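Local coordinates for MazG-related protein (Thermotoga maritima, PDB 2YXH), which probably hydrolyses nucleoside triphosphates to monophosphates and diphosphate, and binds magnesium ions through acidic side chains, at residues I8-R11 with S12-K15; E34-E37 with V38-A41; E106-W109 with K110-K114. The protein carries 1 engineered substitution. All coordinates share one frame; numbering follows the deposited sequence.

Interaction 1: residues I8-R11 with S12-K15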
loop_
_atom_site.group_PDB
_atom_site.type_symbol
_atom_site.label_atom_id
_atom_site.label_comp_id
_atom_site.label_asym_id
_atom_site.label_seq_id
_atom_site.Cartn_x
_atom_site.Cartn_y
_atom_site.Cartn_z
ATOM N N ILE A 8 13.083 -5.629 -3.089
ATOM C CA ILE A 8 13.409 -4.377 -3.745
ATOM C C ILE A 8 13.508 -3.216 -2.757
ATOM O O ILE A 8 14.517 -2.485 -2.700
ATOM C CB ILE A 8 12.470 -4.088 -4.897
ATOM C CG1 ILE A 8 12.912 -4.931 -6.084
ATOM C CG2 ILE A 8 12.429 -2.586 -5.233
ATOM C CD1 ILE A 8 12.919 -4.184 -7.354
ATOM N N ILE A 9 12.474 -3.091 -1.955
ATOM C CA ILE A 9 12.430 -2.116 -0.925
ATOM C C ILE A 9 13.651 -2.386 -0.013
ATOM O O ILE A 9 14.370 -1.466 0.295
ATOM C CB ILE A 9 11.096 -2.238 -0.123
ATOM C CG1 ILE A 9 9.838 -2.094 -0.976
ATOM C CG2 ILE A 9 11.082 -1.346 1.074
ATOM C CD1 ILE A 9 9.536 -0.743 -1.356
ATOM N N GLU A 10 13.958 -3.648 0.370
ATOM C CA GLU A 10 15.175 -3.807 1.248
ATOM C C GLU A 10 16.447 -3.267 0.573
ATOM O O GLU A 10 17.297 -2.572 1.225
ATOM C CB GLU A 10 15.430 -5.215 1.819
ATOM C CG GLU A 10 16.850 -5.262 2.577
ATOM C CD GLU A 10 16.955 -4.514 4.011
ATOM O OE1 GLU A 10 15.878 -4.275 4.653
ATOM O OE2 GLU A 10 18.112 -4.194 4.500
ATOM N N ARG A 11 16.571 -3.542 -0.734
ATOM C CA ARG A 11 17.773 -3.154 -1.466
ATOM C C ARG A 11 17.839 -1.629 -1.509
ATOM O O ARG A 11 18.903 -1.072 -1.467
ATOM C CB ARG A 11 17.733 -3.685 -2.897
ATOM C CG ARG A 11 18.101 -5.158 -2.979
ATOM C CD ARG A 11 17.850 -5.655 -4.383
ATOM N NE ARG A 11 18.220 -7.050 -4.437
ATOM C CZ ARG A 11 19.484 -7.456 -4.453
ATOM N NH1 ARG A 11 20.476 -6.565 -4.489
ATOM N NH2 ARG A 11 19.738 -8.763 -4.435
ATOM N N SER A 12 16.701 -0.989 -1.590
ATOM C CA SER A 12 16.689 0.509 -1.602
ATOM C C SER A 12 17.104 1.161 -0.270
ATOM O O SER A 12 17.680 2.260 -0.243
ATOM C CB SER A 12 15.270 0.949 -1.870
ATOM O OG SER A 12 14.814 0.605 -3.182
ATOM N N LEU A 13 16.719 0.535 0.837
ATOM C CA LEU A 13 17.117 1.026 2.150
ATOM C C LEU A 13 18.625 0.949 2.214
ATOM O O LEU A 13 19.277 1.894 2.675
ATOM C CB LEU A 13 16.483 0.182 3.265
ATOM C CG LEU A 13 15.024 0.608 3.471
ATOM C CD1 LEU A 13 14.258 -0.406 4.363
ATOM C CD2 LEU A 13 14.895 2.108 3.885
ATOM N N ARG A 14 19.166 -0.161 1.693
ATOM C CA ARG A 14 20.558 -0.420 1.812
ATOM C C ARG A 14 21.454 0.299 0.859
ATOM O O ARG A 14 22.646 0.450 1.165
ATOM C CB ARG A 14 20.836 -1.885 1.728
ATOM C CG ARG A 14 20.791 -2.534 3.112
ATOM C CD ARG A 14 21.282 -4.012 3.032
ATOM N NE ARG A 14 20.730 -4.818 1.904
ATOM C CZ ARG A 14 21.407 -5.243 0.811
ATOM N NH1 ARG A 14 22.723 -4.925 0.609
ATOM N NH2 ARG A 14 20.739 -5.993 -0.101
ATOM N N LYS A 15 20.922 0.768 -0.274
ATOM C CA LYS A 15 21.823 1.128 -1.357
ATOM C C LYS A 15 21.492 2.426 -2.021
ATOM O O LYS A 15 22.355 3.078 -2.575
ATOM C CB LYS A 15 21.818 0.082 -2.449
ATOM C CG LYS A 15 22.144 -1.361 -2.000
ATOM C CD LYS A 15 22.038 -2.165 -3.281
ATOM C CE LYS A 15 22.963 -3.375 -3.334
ATOM N NZ LYS A 15 24.384 -2.971 -3.213
#
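Ser12 reaches one helical turn back to Ile8 with two groups at once. Ser12 N bonds to Ile8 O at 2.9 Å in the ordinary helical way. Ser12 OG donates to Ile8 O as well, at 3.1 Å. The first torsion explains this: with OG beside its own backbone N and anti to the carbonyl carbon (chi1 -67°), the hydroxyl folds back over the preceding turn and meets the acceptor from above the carbonyl plane, 42° out of it. With an alanine here, Ile8 O would keep its backbone donor but would probably lose the second bond that ties the buried hydroxyl to this turn.

On the exposed face, a bend at chi2 carries the Glu10 carboxylate to the edge of the Arg14 guanidinium, the two planes nearly coplanar at 13°. Their salt bridge is long, Glu10 OE2 to Arg14 NE 3.7 Å. Glu10 OE2 lies nearer the aliphatic part, 3.4 Å from Arg14 CG. Arg11 CG lies 4.0 Å from Arg14 NH2.

Arg11 and Lys15 spend their charged ends on Leu94 O and Trp96 O of the second subunit, while Ile9 packs on Tyr59, Leu63 and Ala66 of helix 47-72 and Ser12 touches Leu19 of helix 17-20.

Interaction 2: residues E34-E37 with V38-A41. With MG (magnesium ion), chain D; MG (magnesium ion), chain C.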
loop_
_atom_site.group_PDB
_atom_site.type_symbol
_atom_site.label_atom_id
_atom_site.label_comp_id
_atom_site.label_asym_id
_atom_site.label_seq_id
_atom_site.Cartn_x
_atom_site.Cartn_y
_atom_site.Cartn_z
ATOM N N GLU A 34 0.195 8.868 -6.544
ATOM C CA GLU A 34 -0.159 7.705 -7.315
ATOM C C GLU A 34 -1.619 7.395 -7.187
ATOM O O GLU A 34 -2.178 6.778 -8.064
ATOM C CB GLU A 34 0.569 6.417 -6.832
ATOM C CG GLU A 34 1.995 6.497 -6.881
ATOM C CD GLU A 34 2.521 6.492 -8.307
ATOM O OE1 GLU A 34 1.742 6.144 -9.238
ATOM O OE2 GLU A 34 3.736 6.779 -8.493
ATOM N N ILE A 35 -2.170 7.648 -6.015
ATOM C CA ILE A 35 -3.596 7.570 -5.790
ATOM C C ILE A 35 -4.317 8.371 -6.896
ATOM O O ILE A 35 -5.337 7.939 -7.421
ATOM C CB ILE A 35 -3.966 8.284 -4.452
ATOM C CG1 ILE A 35 -3.786 7.387 -3.277
ATOM C CG2 ILE A 35 -5.459 8.796 -4.460
ATOM C CD1 ILE A 35 -4.096 8.104 -2.014
ATOM N N GLU A 36 -3.806 9.535 -7.247
ATOM C CA GLU A 36 -4.433 10.288 -8.326
ATOM C C GLU A 36 -4.252 9.619 -9.680
ATOM O O GLU A 36 -5.158 9.628 -10.515
ATOM C CB GLU A 36 -3.913 11.716 -8.386
ATOM C CG GLU A 36 -4.248 12.573 -7.089
ATOM C CD GLU A 36 -5.785 12.805 -6.807
ATOM O OE1 GLU A 36 -6.690 12.464 -7.620
ATOM O OE2 GLU A 36 -6.097 13.374 -5.744
ATOM N N GLU A 37 -3.110 8.963 -9.908
ATOM C CA GLU A 37 -2.956 8.257 -11.155
ATOM C C GLU A 37 -3.942 7.130 -11.221
ATOM O O GLU A 37 -4.442 6.814 -12.280
ATOM C CB GLU A 37 -1.536 7.855 -11.412
ATOM C CG GLU A 37 -0.572 9.058 -11.332
ATOM C CD GLU A 37 0.854 8.659 -11.686
ATOM O OE1 GLU A 37 1.536 9.509 -12.249
ATOM O OE2 GLU A 37 1.313 7.498 -11.447
ATOM N N VAL A 38 -4.307 6.566 -10.078
ATOM C CA VAL A 38 -5.176 5.388 -10.091
ATOM C C VAL A 38 -6.620 5.897 -10.429
ATOM O O VAL A 38 -7.327 5.372 -11.328
ATOM C CB VAL A 38 -5.140 4.635 -8.718
ATOM C CG1 VAL A 38 -6.288 3.737 -8.603
ATOM C CG2 VAL A 38 -3.830 3.827 -8.595
ATOM N N ALA A 39 -7.033 6.922 -9.712
ATOM C CA ALA A 39 -8.311 7.584 -9.964
ATOM C C ALA A 39 -8.440 7.960 -11.433
ATOM O O ALA A 39 -9.407 7.616 -12.066
ATOM C CB ALA A 39 -8.433 8.728 -9.108
ATOM N N GLU A 40 -7.445 8.578 -12.034
ATOM C CA GLU A 40 -7.551 8.850 -13.472
ATOM C C GLU A 40 -7.710 7.559 -14.300
ATOM O O GLU A 40 -8.512 7.472 -15.207
ATOM C CB GLU A 40 -6.336 9.699 -13.912
ATOM C CG GLU A 40 -6.056 9.725 -15.393
ATOM C CD GLU A 40 -7.060 10.593 -16.227
ATOM O OE1 GLU A 40 -7.937 11.224 -15.605
ATOM O OE2 GLU A 40 -6.972 10.596 -17.494
ATOM N N ALA A 41 -6.970 6.522 -13.989
ATOM C CA ALA A 41 -7.066 5.329 -14.859
ATOM C C ALA A 41 -8.445 4.668 -14.719
ATOM O O ALA A 41 -9.025 4.197 -15.694
ATOM C CB ALA A 41 -5.970 4.400 -14.583
HETATM MG MG MG D . 2.296 5.763 -11.366
HETATM MG MG MG C . 5.399 7.027 -7.342
HETATM O O HOH W 1 4.427 8.703 -6.884
HETATM O O HOH W 2 6.117 8.293 -8.946
HETATM O O HOH W 3 6.920 7.921 -6.225
HETATM O O HOH W 4 6.393 5.249 -7.937
HETATM O O HOH W 5 2.591 5.978 -13.655
#
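Glu34 and Glu37, one helical turn apart, are joined by a shared magnesium ion, that of chain D. Glu34 OE1 binds it at 2.2 Å and Glu37 OE2 at 2.0 Å. Glu37 is a one-oxygen ligand, since Glu37 OE1 stays 3.9 Å from the same magnesium. Its chain runs extended beyond CG (chi2 -176°), which lets the carboxylate span from the helix to the metal. Glu34 bends instead (chi2 -71°), and its carboxylate bridges two ions: Glu34 OE2 binds the magnesium of chain C at 2.0 Å. A water completes the chain D ion together with three atoms from outside the two segments, giving six ligands. The chain C ion also has six, four of them waters. Glu34 OE1 and Glu37 OE2 come within 2.6 Å of each other because both bind the chain D ion, and the ion they share probably offsets their mutual repulsion.

Backbone bonds fix the spacing of these ligands. Ala39 N points almost straight at Ile35 O (178° at the hydrogen), and Glu40 N and Ala41 N bond to Glu36 O and Glu37 O. Val38 N is shared, bonding to Glu34 O at 2.9 Å and weakly to Ile35 O.

Van der Waals packing involves Val38 and Ile35. Val38 CG2 rests 3.4 Å from Glu34 O, and the same side chain packs on Leu50 and Glu53 of helix 47-72, as well as on Leu28 of the second subunit. Ile35 meets Ile35 of that subunit.

Asp60 of helix 47-72 joins Glu34 on the chain C ion. Glu53 and Asp56 of that helix complete the chain D site, and the paired Glu34-x-x-Glu37 and Glu53-x-x-Asp56 patterns are characteristic of all-alpha MazG nucleotide pyrophosphohydrolases.

Interaction 3: residues E106-W109 with K110-K114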
loop_
_atom_site.group_PDB
_atom_site.type_symbol
_atom_site.label_atom_id
_atom_site.label_comp_id
_atom_site.label_asym_id
_atom_site.label_seq_id
_atom_site.Cartn_x
_atom_site.Cartn_y
_atom_site.Cartn_z
ATOM N N GLU A 106 -23.198 -3.986 10.212
ATOM C CA GLU A 106 -22.958 -2.693 10.825
ATOM C C GLU A 106 -23.236 -2.657 12.340
ATOM O O GLU A 106 -22.490 -2.023 13.081
ATOM C CB GLU A 106 -23.714 -1.596 10.159
ATOM C CG GLU A 106 -25.169 -1.814 10.028
ATOM C CD GLU A 106 -25.881 -0.607 9.357
ATOM O OE1 GLU A 106 -25.814 0.525 9.975
ATOM O OE2 GLU A 106 -26.475 -0.803 8.237
ATOM N N LYS A 107 -24.307 -3.311 12.781
ATOM C CA LYS A 107 -24.697 -3.276 14.187
ATOM C C LYS A 107 -23.526 -3.835 14.948
ATOM O O LYS A 107 -23.106 -3.253 15.954
ATOM C CB LYS A 107 -25.930 -4.142 14.400
ATOM C CG LYS A 107 -27.202 -3.492 13.994
ATOM C CD LYS A 107 -28.341 -4.099 14.748
ATOM C CE LYS A 107 -29.581 -4.180 13.846
ATOM N NZ LYS A 107 -30.718 -5.015 14.471
ATOM N N ILE A 108 -22.926 -4.926 14.443
ATOM C CA ILE A 108 -21.742 -5.427 15.094
ATOM C C ILE A 108 -20.640 -4.374 15.115
ATOM O O ILE A 108 -20.050 -4.043 16.150
ATOM C CB ILE A 108 -21.238 -6.667 14.413
ATOM C CG1 ILE A 108 -22.339 -7.753 14.465
ATOM C CG2 ILE A 108 -19.877 -7.064 15.035
ATOM C CD1 ILE A 108 -21.873 -9.243 14.190
ATOM N N TRP A 109 -20.438 -3.763 13.967
ATOM C CA TRP A 109 -19.298 -2.952 13.813
ATOM C C TRP A 109 -19.421 -1.698 14.699
ATOM O O TRP A 109 -18.431 -1.235 15.304
ATOM C CB TRP A 109 -19.120 -2.621 12.337
ATOM C CG TRP A 109 -17.960 -1.797 12.085
ATOM C CD1 TRP A 109 -16.685 -2.212 11.859
ATOM C CD2 TRP A 109 -17.932 -0.362 12.060
ATOM N NE1 TRP A 109 -15.865 -1.137 11.645
ATOM C CE2 TRP A 109 -16.599 0.016 11.755
ATOM C CE3 TRP A 109 -18.931 0.642 12.190
ATOM C CZ2 TRP A 109 -16.211 1.372 11.599
ATOM C CZ3 TRP A 109 -18.560 2.029 12.028
ATOM C CH2 TRP A 109 -17.204 2.374 11.740
ATOM N N LYS A 110 -20.629 -1.177 14.787
ATOM C CA LYS A 110 -20.868 -0.028 15.600
ATOM C C LYS A 110 -20.355 -0.364 17.041
ATOM O O LYS A 110 -19.758 0.486 17.699
ATOM C CB LYS A 110 -22.357 0.283 15.552
ATOM C CG LYS A 110 -22.772 1.346 16.537
ATOM C CD LYS A 110 -23.987 2.098 16.070
ATOM C CE LYS A 110 -24.062 3.427 16.842
ATOM N NZ LYS A 110 -24.421 3.358 18.321
ATOM N N GLU A 111 -20.497 -1.620 17.492
ATOM C CA GLU A 111 -20.215 -1.937 18.884
ATOM C C GLU A 111 -18.750 -2.228 19.076
ATOM O O GLU A 111 -18.177 -1.814 20.063
ATOM C CB GLU A 111 -21.011 -3.167 19.357
ATOM C CG GLU A 111 -22.556 -2.989 19.363
ATOM C CD GLU A 111 -23.009 -1.742 20.075
ATOM O OE1 GLU A 111 -22.519 -1.454 21.195
ATOM O OE2 GLU A 111 -23.861 -1.041 19.492
ATOM N N ARG A 112 -18.175 -3.044 18.186
ATOM C CA ARG A 112 -16.729 -3.247 18.156
ATOM C C ARG A 112 -15.931 -1.915 18.182
ATOM O O ARG A 112 -14.932 -1.736 18.903
ATOM C CB ARG A 112 -16.357 -4.069 16.930
ATOM C CG ARG A 112 -17.130 -5.392 16.838
ATOM C CD ARG A 112 -16.844 -6.318 18.041
ATOM N NE ARG A 112 -17.552 -7.615 17.995
ATOM C CZ ARG A 112 -16.953 -8.809 17.966
ATOM N NH1 ARG A 112 -15.661 -8.890 17.827
ATOM N NH2 ARG A 112 -17.661 -9.900 18.041
ATOM N N LYS A 113 -16.409 -0.936 17.437
ATOM C CA LYS A 113 -15.597 0.254 17.310
ATOM C C LYS A 113 -15.106 0.745 18.646
ATOM O O LYS A 113 -13.973 1.150 18.747
ATOM C CB LYS A 113 -16.279 1.326 16.476
ATOM C CG LYS A 113 -15.746 1.302 15.041
ATOM C CD LYS A 113 -16.105 2.591 14.335
ATOM C CE LYS A 113 -15.200 3.810 14.676
ATOM N NZ LYS A 113 -16.020 5.106 14.479
ATOM N N LYS A 114 -15.905 0.582 19.682
ATOM C CA LYS A 114 -15.671 1.304 20.950
ATOM C C LYS A 114 -14.885 0.562 22.087
ATOM O O LYS A 114 -14.049 -0.339 21.817
ATOM C CB LYS A 114 -16.991 1.943 21.416
ATOM C CG LYS A 114 -18.224 1.037 21.434
ATOM C CD LYS A 114 -19.529 1.829 21.135
ATOM C CE LYS A 114 -20.772 1.231 21.896
ATOM N NZ LYS A 114 -22.181 1.725 21.614
HETATM O O HOH W 6 -24.986 -1.700 17.087
#
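Lys113 lays its aliphatic chain over one face of the Trp109 indole, one turn earlier in the helix. Starting from the backbone, Lys113 CB sits 3.5 Å from Trp109 O, the carbonyl to which Lys113 N also bonds. Lys113 CG then makes the main contact, 3.6 Å from the centroid of the six-membered Trp109 ring and 19° off its normal, a CH-pi interaction. Trp109 brings its ring to this position with Trp109 CG anti to the backbone N (chi1 -179°). The next carbon, Lys113 CD, is modelled too close to the ring for its exact place to be trusted. Beyond it, the placing of Lys113 CE and NZ near Trp109 CH2 is equally doubtful, since both hang on CD.

This i to i+4 pairing lies on the face of helix 102-113 that meets Arg90 of helix 76-90. On a different face of the helix, Ile108 and Arg112 run alongside each other in a common direction, and CG2 of Ile108 meets CG of Arg112 at 3.7 Å. Ile108 O accepts from both Arg112 N and Glu111 N. Water 6 donates to Lys107 O and to Glu111 OE2, each at 2.7 Å, while Glu111 OE1 holds Lys114 NZ in a weakly hydrogen-bonded salt bridge.

From the N terminus the three contacts follow in series. Each lies within one helix and joins consecutive segments, so none closes a loop, and none nests in or crosses another. Interaction 1 belongs to helix 2-15, interaction 2 to helix 24-43 and interaction 3 to helix 102-113. The first two both pack against helix 47-72, and both touch the second subunit, though their centres are about 25 Å apart. Interaction 3 instead borders helix 76-90 and the loop residues Pro92, Trp93 and Trp96, and no other chain of the assembly reaches it. It lies across the chain's centre from interaction 1, about 40 Å between centres, and its centre is about 32 Å from that of interaction 2.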